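Local structure of D-lactate dehydrogenase (Fermentative) (Pseudomonas aeruginosa, 6ABJ) at residues P109-S117 and I323-I331. The protein probably catalyses the NADH-dependent interconversion of pyruvate and D-lactate. Sequence-based numbering, arbitrary orientation.
With ACT (acetate ion), chain D.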
ATOM      1  N   PRO B 109      28.183 -22.365  27.884  1.00 41.45           N
ATOM      2  CA  PRO B 109      27.496 -23.328  27.016  1.00 39.54           C
ATOM      3  C   PRO B 109      26.346 -22.647  26.252  1.00 36.21           C
ATOM      4  O   PRO B 109      25.881 -21.575  26.658  1.00 36.35           O
ATOM      5  CB  PRO B 109      26.975 -24.399  27.974  1.00 38.47           C
ATOM      6  CG  PRO B 109      26.942 -23.743  29.320  1.00 41.69           C
ATOM      7  CD  PRO B 109      27.878 -22.572  29.309  1.00 43.61           C
ATOM      8  N   VAL B 110      25.998 -23.232  25.120  1.00 34.38           N
ATOM      9  CA  VAL B 110      25.003 -22.670  24.236  1.00 34.76           C
ATOM     10  C   VAL B 110      23.998 -23.757  23.991  1.00 32.94           C
ATOM     11  O   VAL B 110      24.368 -24.883  23.699  1.00 35.41           O
ATOM     12  CB  VAL B 110      25.641 -22.232  22.894  1.00 35.24           C
ATOM     13  CG1 VAL B 110      24.534 -21.794  21.943  1.00 35.75           C
ATOM     14  CG2 VAL B 110      26.621 -21.073  23.133  1.00 35.45           C
ATOM     15  N   VAL B 111      22.728 -23.456  24.171  1.00 31.96           N
ATOM     16  CA  VAL B 111      21.689 -24.400  23.804  1.00 31.23           C
ATOM     17  C   VAL B 111      20.734 -23.763  22.765  1.00 30.75           C
ATOM     18  O   VAL B 111      20.691 -22.555  22.640  1.00 29.49           O
ATOM     19  CB  VAL B 111      20.904 -24.870  25.037  1.00 30.91           C
ATOM     20  CG1 VAL B 111      21.848 -25.758  25.870  1.00 31.10           C
ATOM     21  CG2 VAL B 111      20.299 -23.714  25.790  1.00 30.77           C
ATOM     22  N   HIS B 112      19.973 -24.591  22.087  1.00 31.69           N
ATOM     23  CA  HIS B 112      19.043 -24.091  21.059  1.00 32.55           C
ATOM     24  C   HIS B 112      17.838 -24.995  20.870  1.00 31.72           C
ATOM     25  O   HIS B 112      17.718 -26.050  21.491  1.00 28.96           O
ATOM     26  CB  HIS B 112      19.808 -23.977  19.757  1.00 32.75           C
ATOM     27  CG  HIS B 112      19.965 -25.258  19.011  1.00 33.06           C
ATOM     28  ND1 HIS B 112      20.045 -25.286  17.631  1.00 33.28           N
ATOM     29  CD2 HIS B 112      20.177 -26.525  19.426  1.00 34.78           C
ATOM     30  CE1 HIS B 112      20.243 -26.539  17.243  1.00 36.72           C
ATOM     31  NE2 HIS B 112      20.305 -27.312  18.308  1.00 33.52           N
ATOM     32  N   VAL B 113      16.934 -24.557  19.991  1.00 32.78           N
ATOM     33  CA  VAL B 113      15.773 -25.317  19.583  1.00 31.52           C
ATOM     34  C   VAL B 113      16.186 -26.175  18.393  1.00 37.03           C
ATOM     35  O   VAL B 113      16.604 -25.622  17.366  1.00 39.80           O
ATOM     36  CB  VAL B 113      14.621 -24.338  19.218  1.00 33.66           C
ATOM     37  CG1 VAL B 113      13.405 -25.141  18.786  1.00 33.85           C
ATOM     38  CG2 VAL B 113      14.325 -23.454  20.413  1.00 35.08           C
ATOM     39  N   PRO B 114      16.024 -27.522  18.475  1.00 36.93           N
ATOM     40  CA  PRO B 114      16.548 -28.349  17.417  1.00 37.93           C
ATOM     41  C   PRO B 114      15.795 -28.211  16.090  1.00 38.42           C
ATOM     42  O   PRO B 114      16.410 -28.384  15.058  1.00 35.73           O
ATOM     43  CB  PRO B 114      16.407 -29.774  17.948  1.00 39.86           C
ATOM     44  CG  PRO B 114      15.423 -29.710  19.059  1.00 40.17           C
ATOM     45  CD  PRO B 114      15.299 -28.285  19.503  1.00 41.05           C
ATOM     46  N   ALA B 115      14.489 -27.938  16.129  1.00 35.81           N
ATOM     47  CA  ALA B 115      13.623 -27.919  14.915  1.00 35.61           C
ATOM     48  C   ALA B 115      12.338 -27.148  15.231  1.00 36.03           C
ATOM     49  O   ALA B 115      11.859 -27.222  16.343  1.00 30.49           O
ATOM     50  CB  ALA B 115      13.244 -29.318  14.517  1.00 37.80           C
ATOM     51  N   TYR B 116      11.773 -26.441  14.237  1.00 34.75           N
ATOM     52  CA  TYR B 116      10.517 -25.749  14.396  1.00 33.95           C
ATOM     53  C   TYR B 116       9.372 -26.674  14.064  1.00 32.71           C
ATOM     54  O   TYR B 116       9.560 -27.662  13.351  1.00 36.38           O
ATOM     55  CB  TYR B 116      10.483 -24.539  13.461  1.00 35.14           C
ATOM     56  CG  TYR B 116      11.537 -23.483  13.782  1.00 34.32           C
ATOM     57  CD1 TYR B 116      11.590 -22.903  15.034  1.00 34.27           C
ATOM     58  CD2 TYR B 116      12.499 -23.101  12.843  1.00 31.67           C
ATOM     59  CE1 TYR B 116      12.532 -21.940  15.337  1.00 33.18           C
ATOM     60  CE2 TYR B 116      13.468 -22.171  13.178  1.00 33.24           C
ATOM     61  CZ  TYR B 116      13.464 -21.598  14.422  1.00 31.89           C
ATOM     62  OH  TYR B 116      14.410 -20.657  14.761  1.00 34.51           O
ATOM     63  N   SER B 117       8.202 -26.390  14.629  1.00 33.20           N
ATOM     64  CA  SER B 117       6.956 -27.096  14.352  1.00 34.46           C
ATOM     65  C   SER B 117       6.722 -27.337  12.853  1.00 36.65           C
ATOM     66  O   SER B 117       6.631 -26.366  12.054  1.00 34.76           O
ATOM     67  CB  SER B 117       5.790 -26.246  14.854  1.00 37.84           C
ATOM     68  OG  SER B 117       4.531 -26.657  14.334  1.00 39.96           O
ATOM     69  N   ILE B 323       8.655 -23.637  20.989  1.00 36.94           N
ATOM     70  CA  ILE B 323       9.957 -22.976  21.148  1.00 35.87           C
ATOM     71  C   ILE B 323      10.183 -22.562  22.629  1.00 36.72           C
ATOM     72  O   ILE B 323      11.285 -22.715  23.192  1.00 34.12           O
ATOM     73  CB  ILE B 323      10.028 -21.720  20.263  1.00 35.44           C
ATOM     74  CG1 ILE B 323      10.288 -22.103  18.777  1.00 34.60           C
ATOM     75  CG2 ILE B 323      11.096 -20.725  20.717  1.00 34.72           C
ATOM     76  CD1 ILE B 323       9.875 -21.009  17.810  1.00 35.22           C
ATOM     77  N   ALA B 324       9.155 -22.000  23.239  1.00 36.10           N
ATOM     78  CA  ALA B 324       9.282 -21.565  24.652  1.00 36.60           C
ATOM     79  C   ALA B 324       9.465 -22.739  25.600  1.00 38.80           C
ATOM     80  O   ALA B 324      10.353 -22.685  26.451  1.00 36.71           O
ATOM     81  CB  ALA B 324       8.085 -20.746  25.048  1.00 36.09           C
ATOM     82  N   ASP B 325       8.663 -23.793  25.434  1.00 38.05           N
ATOM     83  CA  ASP B 325       8.730 -25.018  26.243  1.00 38.34           C
ATOM     84  C   ASP B 325      10.115 -25.673  26.087  1.00 38.26           C
ATOM     85  O   ASP B 325      10.762 -26.070  27.051  1.00 38.12           O
ATOM     86  CB  ASP B 325       7.684 -26.042  25.738  1.00 38.55           C
ATOM     87  CG  ASP B 325       6.249 -25.660  26.048  1.00 38.72           C
ATOM     88  OD1 ASP B 325       5.981 -24.680  26.732  1.00 35.21           O
ATOM     89  OD2 ASP B 325       5.366 -26.391  25.594  1.00 38.89           O
ATOM     90  N   THR B 326      10.558 -25.813  24.843  1.00 31.54           N
ATOM     91  CA  THR B 326      11.832 -26.381  24.545  1.00 33.82           C
ATOM     92  C   THR B 326      12.943 -25.552  25.194  1.00 36.12           C
ATOM     93  O   THR B 326      13.840 -26.115  25.859  1.00 38.17           O
ATOM     94  CB  THR B 326      12.018 -26.576  23.043  1.00 33.07           C
ATOM     95  OG1 THR B 326      11.147 -27.663  22.653  1.00 34.15           O
ATOM     96  CG2 THR B 326      13.405 -26.988  22.755  1.00 33.27           C
ATOM     97  N   THR B 327      12.874 -24.228  25.070  1.00 33.74           N
ATOM     98  CA  THR B 327      13.953 -23.376  25.572  1.00 33.36           C
ATOM     99  C   THR B 327      14.004 -23.417  27.135  1.00 37.98           C
ATOM    100  O   THR B 327      15.082 -23.559  27.708  1.00 35.13           O
ATOM    101  CB  THR B 327      13.765 -21.955  25.056  1.00 34.33           C
ATOM    102  OG1 THR B 327      13.841 -21.981  23.612  1.00 30.95           O
ATOM    103  CG2 THR B 327      14.799 -21.006  25.617  1.00 33.36           C
ATOM    104  N   LEU B 328      12.849 -23.321  27.799  1.00 36.27           N
ATOM    105  CA  LEU B 328      12.798 -23.417  29.249  1.00 37.77           C
ATOM    106  C   LEU B 328      13.234 -24.818  29.738  1.00 38.63           C
ATOM    107  O   LEU B 328      14.015 -24.925  30.713  1.00 39.95           O
ATOM    108  CB  LEU B 328      11.411 -22.998  29.783  1.00 38.32           C
ATOM    109  CG  LEU B 328      11.048 -21.519  29.522  1.00 38.78           C
ATOM    110  CD1 LEU B 328       9.819 -21.063  30.289  1.00 38.04           C
ATOM    111  CD2 LEU B 328      12.192 -20.565  29.807  1.00 38.81           C
ATOM    112  N   ASP B 329      12.796 -25.878  29.051  1.00 40.31           N
ATOM    113  CA  ASP B 329      13.292 -27.218  29.358  1.00 39.15           C
ATOM    114  C   ASP B 329      14.799 -27.321  29.174  1.00 39.82           C
ATOM    115  O   ASP B 329      15.476 -27.978  29.986  1.00 34.99           O
ATOM    116  CB  ASP B 329      12.576 -28.310  28.559  1.00 42.03           C
ATOM    117  CG  ASP B 329      11.128 -28.550  29.030  1.00 49.13           C
ATOM    118  OD1 ASP B 329      10.729 -28.058  30.138  1.00 53.71           O
ATOM    119  OD2 ASP B 329      10.398 -29.279  28.310  1.00 53.94           O
ATOM    120  N   ASN B 330      15.341 -26.719  28.112  1.00 34.37           N
ATOM    121  CA  ASN B 330      16.790 -26.730  27.901  1.00 36.57           C
ATOM    122  C   ASN B 330      17.517 -26.092  29.089  1.00 36.73           C
ATOM    123  O   ASN B 330      18.613 -26.521  29.485  1.00 35.59           O
ATOM    124  CB  ASN B 330      17.228 -25.983  26.620  1.00 34.44           C
ATOM    125  CG  ASN B 330      16.880 -26.702  25.359  1.00 34.95           C
ATOM    126  OD1 ASN B 330      16.574 -27.897  25.333  1.00 33.56           O
ATOM    127  ND2 ASN B 330      16.936 -25.942  24.237  1.00 34.01           N
ATOM    128  N   ILE B 331      16.897 -25.061  29.633  1.00 36.50           N
ATOM    129  CA  ILE B 331      17.516 -24.289  30.699  1.00 40.34           C
ATOM    130  C   ILE B 331      17.488 -25.119  32.004  1.00 42.53           C
ATOM    131  O   ILE B 331      18.494 -25.130  32.752  1.00 41.55           O
ATOM    132  CB  ILE B 331      16.834 -22.900  30.867  1.00 42.11           C
ATOM    133  CG1 ILE B 331      17.258 -21.957  29.727  1.00 40.98           C
ATOM    134  CG2 ILE B 331      17.255 -22.225  32.172  1.00 43.13           C
ATOM    135  CD1 ILE B 331      16.403 -20.708  29.592  1.00 41.53           C
TER
HETATM  136  C   ACT D 401      16.667 -19.172  12.671  1.00 38.60           C
HETATM  137  O   ACT D 401      17.653 -19.027  11.918  1.00 36.61           O
HETATM  138  OXT ACT D 401      16.435 -20.250  13.259  1.00 52.01           O
HETATM  139  CH3 ACT D 401      15.730 -18.018  12.874  1.00 37.60           C
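Asn330 and Val111 pass each other in opposite senses, Asn330 CB lying 3.9 Å from Val111 CG2, while the amide end of Asn330 runs on toward the backbone. There Asn330 ND2 donates to His112 O at 2.9 Å, but an N-H...O angle of 128° leaves the bond bent and weak. Its other end, OD1, accepts from Asn341 ND2, so both ends of the amide have partners and its rotation is probably fixed.

One turn earlier on the helix, Thr327 meets a single methyl of Val113. With Val113 CG1 anti to the backbone N (chi1 180°), CG2 is the branch that faces the helix; the two side chains cross at about a right angle, Val113 CG2 3.6 Å from Thr327 OG1. That hydroxyl donates to Ile323 O at 2.7 Å, on the opposite face of the carbonyl plane from Thr327 N. Its proton is thus spent, and the methyl's approach is a van der Waals contact. Pro114 and Thr326 point tip to tip, Pro114 CD to Thr326 CG2 at 4.0 Å; the Thr326 hydroxyl turns back to Ala322 O.

Ile323 lies obliquely against the Tyr116 ring, its CD1 3.7 Å from Tyr116 CE1. Tyr116 OH donates to acetate OXT, in plane at the ring edge, at 2.6 Å, and also hydrogen-bonds Ala93 N; the acetate probably comes from the crystallisation liquor. Tyr116 stacks on Phe314, an NADH-binding residue, although no NADH is bound to this chain.

Helix 317-335, returning from the seven-stranded Rossmann-type sheet, packs along the chain leaving edge strand 110-111 of the five-stranded parallel sheet, as in two-domain D-2-hydroxyacid dehydrogenases. Strand 87-90 flanks 110-111, and helix 26-35 packs against Ala324, Thr327 and Leu328.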